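Local structure of HAD hydrolase, family IA, variant 3 (6W04) at residues 161-174 against 180-192. The protein is probably a magnesium-dependent hydrolase of the haloacid dehalogenase (HAD) superfamily, its natural substrate not established. Sequence-based numbering, arbitrary orientation.
With MG (magnesium ion), chain B; SO4 (sulfate ion), chain D.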
# COMPACT_ATOMS: atom_id res chain seq x y z
N ILE A 161 2.19 -14.53 -12.36
CA ILE A 161 1.84 -14.04 -11.02
C ILE A 161 2.33 -14.99 -9.94
O ILE A 161 2.75 -14.56 -8.86
CB ILE A 161 0.32 -13.79 -10.90
CG1 ILE A 161 -0.04 -13.22 -9.52
CG2 ILE A 161 -0.48 -15.08 -11.13
CD1 ILE A 161 0.61 -11.88 -9.22
N SER A 162 2.29 -16.30 -10.21
CA SER A 162 2.60 -17.26 -9.16
C SER A 162 4.09 -17.37 -8.88
O SER A 162 4.48 -18.11 -7.98
CB SER A 162 2.02 -18.64 -9.51
OG SER A 162 2.50 -19.08 -10.76
N HIS A 163 4.92 -16.66 -9.63
CA HIS A 163 6.33 -16.55 -9.29
C HIS A 163 6.68 -15.14 -8.84
O HIS A 163 7.84 -14.71 -8.94
CB HIS A 163 7.18 -17.01 -10.48
CG HIS A 163 6.90 -18.42 -10.88
ND1 HIS A 163 6.15 -18.75 -11.98
CD2 HIS A 163 7.22 -19.59 -10.28
CE1 HIS A 163 6.04 -20.06 -12.07
NE2 HIS A 163 6.68 -20.60 -11.04
N CYS A 164 5.69 -14.42 -8.32
CA CYS A 164 5.87 -13.07 -7.81
C CYS A 164 5.82 -13.06 -6.29
O CYS A 164 4.95 -13.70 -5.68
CB CYS A 164 4.80 -12.11 -8.35
SG CYS A 164 5.00 -11.68 -10.10
N ILE A 165 6.75 -12.32 -5.69
CA ILE A 165 6.65 -11.89 -4.30
C ILE A 165 5.85 -10.60 -4.23
O ILE A 165 6.05 -9.69 -5.05
CB ILE A 165 8.05 -11.71 -3.68
CG1 ILE A 165 8.75 -13.06 -3.58
CG2 ILE A 165 7.94 -11.02 -2.33
CD1 ILE A 165 8.13 -14.02 -2.53
N VAL A 166 4.94 -10.51 -3.27
CA VAL A 166 4.22 -9.29 -2.94
C VAL A 166 4.54 -8.92 -1.49
O VAL A 166 4.42 -9.77 -0.60
CB VAL A 166 2.70 -9.45 -3.14
CG1 VAL A 166 1.96 -8.22 -2.59
CG2 VAL A 166 2.40 -9.67 -4.62
N PHE A 167 4.96 -7.67 -1.28
CA PHE A 167 5.12 -7.09 0.05
C PHE A 167 3.88 -6.26 0.36
O PHE A 167 3.51 -5.39 -0.43
CB PHE A 167 6.36 -6.20 0.13
CG PHE A 167 7.68 -6.97 0.11
CD1 PHE A 167 8.47 -7.00 -1.03
CD2 PHE A 167 8.14 -7.60 1.25
CE1 PHE A 167 9.69 -7.68 -1.05
CE2 PHE A 167 9.35 -8.30 1.25
CZ PHE A 167 10.12 -8.33 0.10
N GLU A 168 3.24 -6.54 1.48
CA GLU A 168 1.96 -5.91 1.79
C GLU A 168 1.87 -5.71 3.30
O GLU A 168 2.53 -6.42 4.06
CB GLU A 168 0.79 -6.77 1.30
CG GLU A 168 0.25 -6.37 -0.03
CD GLU A 168 -0.62 -5.13 0.07
OE1 GLU A 168 -0.72 -4.55 1.19
OE2 GLU A 168 -1.20 -4.74 -0.97
N ASP A 169 1.04 -4.74 3.72
CA ASP A 169 0.93 -4.39 5.14
C ASP A 169 -0.47 -4.53 5.72
O ASP A 169 -0.64 -4.31 6.93
CB ASP A 169 1.41 -2.95 5.39
CG ASP A 169 0.48 -1.91 4.78
OD1 ASP A 169 -0.04 -1.05 5.53
OD2 ASP A 169 0.30 -1.93 3.54
N THR A 170 -1.47 -4.88 4.92
CA THR A 170 -2.84 -4.97 5.40
C THR A 170 -3.45 -6.33 5.10
O THR A 170 -2.99 -7.06 4.21
CB THR A 170 -3.74 -3.90 4.77
OG1 THR A 170 -3.80 -4.15 3.36
CG2 THR A 170 -3.19 -2.49 5.05
N ILE A 171 -4.53 -6.61 5.82
CA ILE A 171 -5.30 -7.83 5.59
C ILE A 171 -5.81 -7.89 4.15
O ILE A 171 -5.60 -8.88 3.45
CB ILE A 171 -6.45 -7.91 6.61
CG1 ILE A 171 -5.86 -8.04 8.02
CG2 ILE A 171 -7.44 -9.06 6.28
CD1 ILE A 171 -6.88 -7.86 9.13
N SER A 172 -6.47 -6.82 3.70
CA SER A 172 -7.05 -6.86 2.35
C SER A 172 -5.96 -6.98 1.29
O SER A 172 -6.15 -7.65 0.27
CB SER A 172 -7.92 -5.63 2.11
OG SER A 172 -9.18 -5.78 2.73
N GLY A 173 -4.81 -6.35 1.52
CA GLY A 173 -3.73 -6.44 0.54
C GLY A 173 -3.07 -7.80 0.51
O GLY A 173 -2.68 -8.30 -0.55
N ILE A 174 -2.93 -8.43 1.68
CA ILE A 174 -2.42 -9.80 1.70
C ILE A 174 -3.37 -10.71 0.94
O ILE A 174 -2.95 -11.59 0.18
CB ILE A 174 -2.21 -10.29 3.15
CG1 ILE A 174 -1.09 -9.51 3.86
CG2 ILE A 174 -2.00 -11.80 3.18
CD1 ILE A 174 0.26 -9.74 3.31
N ALA A 180 -4.60 -13.61 -6.12
CA ALA A 180 -3.96 -13.54 -7.42
C ALA A 180 -3.03 -14.72 -7.66
O ALA A 180 -2.74 -15.04 -8.82
CB ALA A 180 -3.18 -12.22 -7.57
N GLY A 181 -2.61 -15.41 -6.61
CA GLY A 181 -1.67 -16.51 -6.74
C GLY A 181 -0.23 -16.15 -6.44
O GLY A 181 0.64 -17.01 -6.58
N ALA A 182 0.05 -14.91 -6.04
CA ALA A 182 1.40 -14.52 -5.64
C ALA A 182 1.69 -14.96 -4.20
O ALA A 182 0.81 -15.41 -3.46
CB ALA A 182 1.57 -13.01 -5.80
N THR A 183 2.95 -14.83 -3.80
CA THR A 183 3.39 -15.22 -2.46
C THR A 183 3.64 -13.98 -1.62
O THR A 183 4.56 -13.20 -1.93
CB THR A 183 4.64 -16.09 -2.54
OG1 THR A 183 4.33 -17.32 -3.21
CG2 THR A 183 5.17 -16.40 -1.13
N PRO A 184 2.86 -13.74 -0.56
CA PRO A 184 2.99 -12.48 0.17
C PRO A 184 3.97 -12.56 1.33
O PRO A 184 4.11 -13.59 2.00
CB PRO A 184 1.56 -12.25 0.71
CG PRO A 184 1.08 -13.67 1.01
CD PRO A 184 1.79 -14.60 -0.01
N ILE A 185 4.67 -11.45 1.54
CA ILE A 185 5.52 -11.25 2.72
C ILE A 185 4.98 -10.01 3.42
O ILE A 185 4.88 -8.94 2.81
CB ILE A 185 7.00 -11.09 2.34
CG1 ILE A 185 7.52 -12.36 1.64
CG2 ILE A 185 7.83 -10.74 3.58
CD1 ILE A 185 9.00 -12.31 1.19
N GLY A 186 4.61 -10.16 4.69
CA GLY A 186 3.99 -9.05 5.41
C GLY A 186 5.04 -8.05 5.86
O GLY A 186 6.18 -8.40 6.17
N ILE A 187 4.65 -6.77 5.84
CA ILE A 187 5.46 -5.69 6.40
C ILE A 187 4.78 -5.24 7.69
O ILE A 187 3.63 -4.80 7.67
CB ILE A 187 5.63 -4.52 5.43
CG1 ILE A 187 6.46 -4.93 4.20
CG2 ILE A 187 6.30 -3.35 6.12
CD1 ILE A 187 7.86 -5.42 4.53
N ALA A 188 5.50 -5.35 8.82
CA ALA A 188 4.91 -5.10 10.14
C ALA A 188 4.91 -3.61 10.50
O ALA A 188 5.44 -3.18 11.53
CB ALA A 188 5.64 -5.93 11.20
N SER A 189 4.28 -2.80 9.65
CA SER A 189 4.23 -1.37 9.95
C SER A 189 3.10 -1.03 10.92
O SER A 189 3.24 -0.08 11.70
CB SER A 189 4.08 -0.54 8.68
OG SER A 189 2.90 -0.91 7.98
N GLU A 190 1.99 -1.74 10.86
CA GLU A 190 0.89 -1.55 11.80
C GLU A 190 0.50 -2.83 12.52
O GLU A 190 0.29 -2.81 13.74
CB GLU A 190 -0.34 -0.97 11.07
CG GLU A 190 -0.21 0.53 10.80
CD GLU A 190 -0.17 1.35 12.09
OE1 GLU A 190 -1.00 1.08 12.99
OE2 GLU A 190 0.68 2.27 12.21
N MET A 191 0.41 -3.94 11.82
CA MET A 191 0.33 -5.23 12.49
C MET A 191 1.71 -5.67 12.95
O MET A 191 2.72 -5.29 12.37
CB MET A 191 -0.29 -6.26 11.54
CG MET A 191 -1.71 -5.82 11.14
SD MET A 191 -2.49 -6.86 9.89
CE MET A 191 -2.54 -8.42 10.73
N THR A 192 1.74 -6.45 14.03
CA THR A 192 2.97 -7.10 14.45
C THR A 192 3.35 -8.21 13.48
O THR A 192 2.54 -8.65 12.65
CB THR A 192 2.83 -7.68 15.86
OG1 THR A 192 1.92 -8.80 15.83
CG2 THR A 192 2.33 -6.61 16.82
MG MG B . -0.62 -0.69 2.13
S SO4 D . -6.17 -1.74 1.54
O1 SO4 D . -6.48 -1.41 2.93
O2 SO4 D . -4.84 -2.33 1.46
O3 SO4 D . -6.23 -0.54 0.71
O4 SO4 D . -7.17 -2.67 1.03
O HOH W 1 3.07 -17.67 -5.45
O HOH W 2 -1.90 -2.30 1.56
O HOH W 3 1.21 -3.91 9.05
O HOH W 4 -1.69 0.18 3.85
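Phe167 and Ile185 project side by side from neighbouring parallel strands, the ring's CE2 lying 3.7 Å from Ile185 CG2. With CG1 anti to the carbonyl carbon (chi1 -67°), Ile165 turns CG2 over one ring face near the rim and onto Ile185 CD1; branched and aromatic side chains suit this buried side. On the reverse face the Ile174 side chain crosses that of Pro184, whose compact ring suits a place under the helix, at about a right angle (CD1 to CB 3.8 Å); separately, Val166 CG2 packs on Ala182 CB. Five backbone hydrogen bonds join the strands, including Ile185 N to Val166 O at 2.7 Å. Pro184 falls between the donors Thr183, Ile185 and Ile187, so its missing N-H costs nothing; its CA-H is directed at Val166 O.

Asp169 OD2 binds magnesium at 2.1 Å, alongside Asp7 and Asn9, and is hydrogen-bonded to Thr11. Glu168 OE1 accepts from Asp169 N and a metal-bound water, while Tyr150 and a Lys144 salt bridge hold OE2, consistent with a second-shell role in this model. Thr170 OG1 caps Gly173 N and donates to a sulfate, probably from the crystallisation liquor.

Strand 164-168 lies between strands 3-7 and 183-187 in this Rossmann-like sheet, helix 171-180 makes the beta-alpha-beta crossover, and helix 214-222 covers Ile165 and Ile185.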